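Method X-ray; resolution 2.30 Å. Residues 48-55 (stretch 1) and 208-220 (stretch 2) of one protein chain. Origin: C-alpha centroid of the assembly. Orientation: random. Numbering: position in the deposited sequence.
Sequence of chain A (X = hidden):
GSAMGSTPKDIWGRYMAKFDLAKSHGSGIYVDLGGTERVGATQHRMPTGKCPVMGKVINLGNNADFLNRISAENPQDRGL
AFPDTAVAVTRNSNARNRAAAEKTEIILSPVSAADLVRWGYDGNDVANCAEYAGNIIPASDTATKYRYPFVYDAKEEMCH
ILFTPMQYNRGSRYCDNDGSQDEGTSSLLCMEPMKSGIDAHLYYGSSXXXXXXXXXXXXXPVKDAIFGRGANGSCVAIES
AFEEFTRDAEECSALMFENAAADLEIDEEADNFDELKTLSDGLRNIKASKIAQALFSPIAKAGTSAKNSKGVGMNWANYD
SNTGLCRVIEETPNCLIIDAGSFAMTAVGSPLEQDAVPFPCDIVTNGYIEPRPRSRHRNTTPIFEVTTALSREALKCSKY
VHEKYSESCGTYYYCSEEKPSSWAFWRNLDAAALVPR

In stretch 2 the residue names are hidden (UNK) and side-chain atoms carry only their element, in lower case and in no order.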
# COMPACT_ATOMS: atom_id res chain seq x y z
N THR A 48 -3.85 14.24 -2.35
CA THR A 48 -3.48 14.82 -1.07
C THR A 48 -3.07 13.72 -0.10
O THR A 48 -2.87 13.98 1.07
CB THR A 48 -4.66 15.61 -0.44
OG1 THR A 48 -5.78 14.74 -0.32
CG2 THR A 48 -5.06 16.77 -1.31
N GLY A 49 -3.00 12.48 -0.57
CA GLY A 49 -2.63 11.36 0.29
C GLY A 49 -1.25 11.49 0.92
O GLY A 49 -0.32 12.01 0.28
N LYS A 50 -1.13 11.00 2.15
CA LYS A 50 0.04 11.21 3.00
C LYS A 50 1.13 10.11 2.89
O LYS A 50 2.29 10.31 3.31
CB LYS A 50 -0.40 11.41 4.45
CG LYS A 50 -1.08 12.77 4.72
CD LYS A 50 -1.54 12.92 6.16
CE LYS A 50 -2.42 11.74 6.59
NZ LYS A 50 -3.28 11.99 7.79
N CYS A 51 0.77 8.98 2.28
CA CYS A 51 1.71 7.93 1.94
C CYS A 51 2.01 7.92 0.44
O CYS A 51 1.11 8.07 -0.38
CB CYS A 51 1.13 6.59 2.33
SG CYS A 51 0.82 6.42 4.09
N PRO A 52 3.29 7.74 0.07
CA PRO A 52 3.58 7.41 -1.31
C PRO A 52 3.06 5.99 -1.60
O PRO A 52 2.83 5.22 -0.66
CB PRO A 52 5.12 7.44 -1.35
CG PRO A 52 5.58 7.28 0.10
CD PRO A 52 4.36 7.28 0.99
N VAL A 53 2.76 5.71 -2.86
CA VAL A 53 2.20 4.43 -3.28
C VAL A 53 3.22 3.71 -4.19
O VAL A 53 3.47 4.15 -5.32
CB VAL A 53 0.86 4.66 -4.03
CG1 VAL A 53 0.22 3.34 -4.40
CG2 VAL A 53 -0.11 5.51 -3.19
N MET A 54 3.84 2.65 -3.70
CA MET A 54 4.88 1.97 -4.48
C MET A 54 4.25 1.21 -5.66
O MET A 54 3.17 0.62 -5.54
CB MET A 54 5.68 1.01 -3.62
CG MET A 54 6.49 1.66 -2.53
SD MET A 54 7.42 0.44 -1.58
CE MET A 54 8.84 0.11 -2.63
N GLY A 55 4.92 1.24 -6.80
CA GLY A 55 4.46 0.46 -7.93
C GLY A 55 3.25 1.02 -8.66
O GLY A 55 2.76 0.39 -9.60
N UNK A 208 1.81 16.18 -0.10
CA UNK A 208 1.55 16.09 1.32
C UNK A 208 2.10 14.84 1.96
O UNK A 208 1.78 14.53 3.10
n UNK A 208 -3.21 21.03 -0.01
c UNK A 208 -3.16 19.85 0.58
c UNK A 208 -0.33 17.68 1.31
n UNK A 208 -4.26 19.33 1.14
n UNK A 208 -2.01 19.20 0.64
c UNK A 208 -1.81 17.91 1.28
c UNK A 208 0.07 16.25 1.58
N UNK A 209 2.95 14.13 1.24
CA UNK A 209 3.58 12.94 1.76
C UNK A 209 4.32 13.25 3.05
O UNK A 209 5.12 14.20 3.13
c UNK A 209 4.48 12.28 0.70
c UNK A 209 5.53 11.35 1.34
c UNK A 209 3.57 11.53 -0.30
N UNK A 210 3.93 12.54 4.09
CA UNK A 210 4.60 12.51 5.39
C UNK A 210 6.15 12.41 5.23
O UNK A 210 6.66 11.49 4.57
o UNK A 210 3.70 10.63 8.44
c UNK A 210 4.03 11.30 6.18
c UNK A 210 4.35 11.36 7.65
o UNK A 210 5.25 12.14 8.03
N UNK A 211 6.89 13.37 5.81
CA UNK A 211 8.35 13.28 5.87
C UNK A 211 8.76 11.94 6.48
O UNK A 211 9.85 11.40 6.18
c UNK A 211 8.31 16.36 5.32
c UNK A 211 9.33 17.47 5.15
c UNK A 211 8.32 15.77 6.71
c UNK A 211 8.98 14.39 6.74
n UNK A 211 9.03 18.14 3.84
N UNK A 212 7.93 11.44 7.38
CA UNK A 212 8.22 10.19 8.04
C UNK A 212 7.39 9.05 7.44
O UNK A 212 7.06 8.08 8.12
c UNK A 212 8.00 10.32 9.55
c UNK A 212 8.54 11.27 12.68
c UNK A 212 8.44 12.04 11.37
n UNK A 212 8.05 12.06 13.86
c UNK A 212 9.02 11.25 10.20
N UNK A 213 7.10 9.15 6.14
CA UNK A 213 6.35 8.10 5.43
C UNK A 213 6.84 6.71 5.76
O UNK A 213 6.05 5.82 6.05
c UNK A 213 6.33 8.35 3.92
c UNK A 213 10.06 5.40 1.29
c UNK A 213 7.93 5.79 2.41
c UNK A 213 8.57 9.33 3.05
n UNK A 213 9.68 8.90 2.39
c UNK A 213 7.69 8.29 3.26
c UNK A 213 8.31 7.13 2.60
c UNK A 213 8.83 4.94 1.78
c UNK A 213 9.58 7.59 2.08
c UNK A 213 10.45 6.73 1.41
N UNK A 214 8.16 6.55 5.84
CA UNK A 214 8.76 5.24 6.04
C UNK A 214 8.41 4.57 7.34
O UNK A 214 8.35 3.37 7.40
c UNK A 214 10.26 5.30 5.89
o UNK A 214 13.09 5.04 4.80
o UNK A 214 12.28 2.99 4.57
c UNK A 214 10.73 4.78 4.56
c UNK A 214 12.14 4.23 4.64
N UNK A 215 8.15 5.34 8.38
CA UNK A 215 7.78 4.75 9.68
C UNK A 215 6.27 4.80 9.92
O UNK A 215 5.74 4.05 10.73
c UNK A 215 10.41 7.16 11.06
o UNK A 215 10.04 7.49 12.20
o UNK A 215 11.09 7.92 10.33
c UNK A 215 8.52 5.48 10.81
c UNK A 215 9.99 5.81 10.51
N UNK A 216 5.57 5.72 9.24
CA UNK A 216 4.16 6.02 9.55
C UNK A 216 3.17 5.34 8.60
O UNK A 216 1.96 5.35 8.83
n UNK A 216 4.62 9.55 10.71
o UNK A 216 4.67 7.60 11.81
c UNK A 216 3.93 7.54 9.53
c UNK A 216 4.46 8.24 10.78
N UNK A 217 3.68 4.83 7.49
CA UNK A 217 2.88 4.25 6.41
C UNK A 217 3.26 2.78 6.31
O UNK A 217 4.41 2.43 6.54
s UNK A 217 2.69 6.66 4.95
c UNK A 217 3.23 4.95 5.09
N UNK A 218 2.31 1.91 5.93
CA UNK A 218 2.65 0.49 5.80
C UNK A 218 3.31 0.18 4.45
O UNK A 218 2.67 -0.38 3.57
c UNK A 218 1.26 -0.18 5.86
c UNK A 218 0.36 0.82 5.20
c UNK A 218 0.86 2.15 5.71
N UNK A 219 4.60 0.48 4.32
CA UNK A 219 5.28 0.40 3.02
C UNK A 219 5.72 -1.01 2.66
O UNK A 219 6.00 -1.28 1.49
c UNK A 219 6.13 2.81 3.28
c UNK A 219 5.41 3.14 0.63
c UNK A 219 6.49 1.35 2.97
s UNK A 219 4.78 3.46 2.26
N UNK A 220 5.73 -1.93 3.63
CA UNK A 220 6.27 -3.26 3.36
C UNK A 220 5.33 -4.39 3.72
O UNK A 220 4.75 -4.41 4.80
c UNK A 220 9.57 -0.21 4.55
c UNK A 220 8.56 -2.26 3.77
c UNK A 220 10.08 0.03 3.30
c UNK A 220 9.82 -0.85 2.26
c UNK A 220 8.80 -1.34 4.78
c UNK A 220 9.06 -1.99 2.50
c UNK A 220 7.66 -3.45 4.01
o UNK A 220 10.83 1.17 3.07

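Position 208 carries three carbons, a nitrogen, then a carbon bearing two more nitrogens: a guanidinium, with Thr48 CG2 over one face. This is Arg208, and its NH1 lies 3.6 Å from Thr48 CG2, a packing contact rather than a polar one.

Position 209 has three side-chain carbons, forked at the first. Both prongs are carbon, and one lies against Pro52 and Gly49, so it is Val209. Its CG2 sits 3.8 Å from Pro52 N and 4.0 Å from Gly49 O, while its CA lies 3.3 Å from Lys50 O in a CA-H...O contact.

At position 210 two carbons end in two oxygens, a short carboxylate: Asp210. Its backbone N donates to Lys50 O at 2.9 Å, the one hydrogen bond between the stretches; the carboxylate instead bonds within stretch 2.

Positions 211 and 212 each show four carbons in a row ending in nitrogen, and neither touches stretch 1; they are Lys211 and Lys212. Lys212 N donates to Asp210 OD1 at 2.8 Å.

Position 213 bears one carbon and fused five- and six-membered rings with a single nitrogen, and the ring system meets Pro52 obliquely, which makes it Trp213. It closes a type I turn begun at Asp210, and its CE3 lies 3.6 Å from Pro52 CG.

Positions 214 and 215 have three carbons, the last with two oxygens, and stay clear of stretch 1: Glu214 and Glu215.

Position 216 has two carbons, the second holding one oxygen and one nitrogen. This amide is Asn216, whose ND2 donates to Asp210 OD2 at 2.7 Å, so both carboxylate oxygens are used.

Position 217 has one carbon and a sulfur bonded to stretch 1. It is Cys217: its SG is 2.1 Å from Cys51 SG, a disulfide with chi3 of -94°.

At position 218 three carbons close onto the backbone nitrogen, giving Pro218, which has no atom within 4.5 Å of stretch 1.

Position 219 is an unbranched run of two carbons, sulfur and carbon, its terminal carbon reaching Met54 and Pro52: Met219. Its CE lies 3.7 Å from Met54 CG and 3.6 Å from Pro52 O.

Position 220 has one carbon and a six-carbon ring bearing oxygen, hence Tyr220; its OH donates to Glu214 OE2 at 2.8 Å, bracing stretch 2 internally.

The contact combines a covalent staple, one backbone hydrogen bond and an apolar patch. Pro52 anchors that patch, touching Val209, Trp213, Cys217 and Met219, while Met54 extends it. Asp210 links the two tasks: its backbone holds Lys50, and its carboxylate ties together the turn and short helix leading to the disulfide.

Stretch 2, residues 208-220: RVDKKWEENCPMY
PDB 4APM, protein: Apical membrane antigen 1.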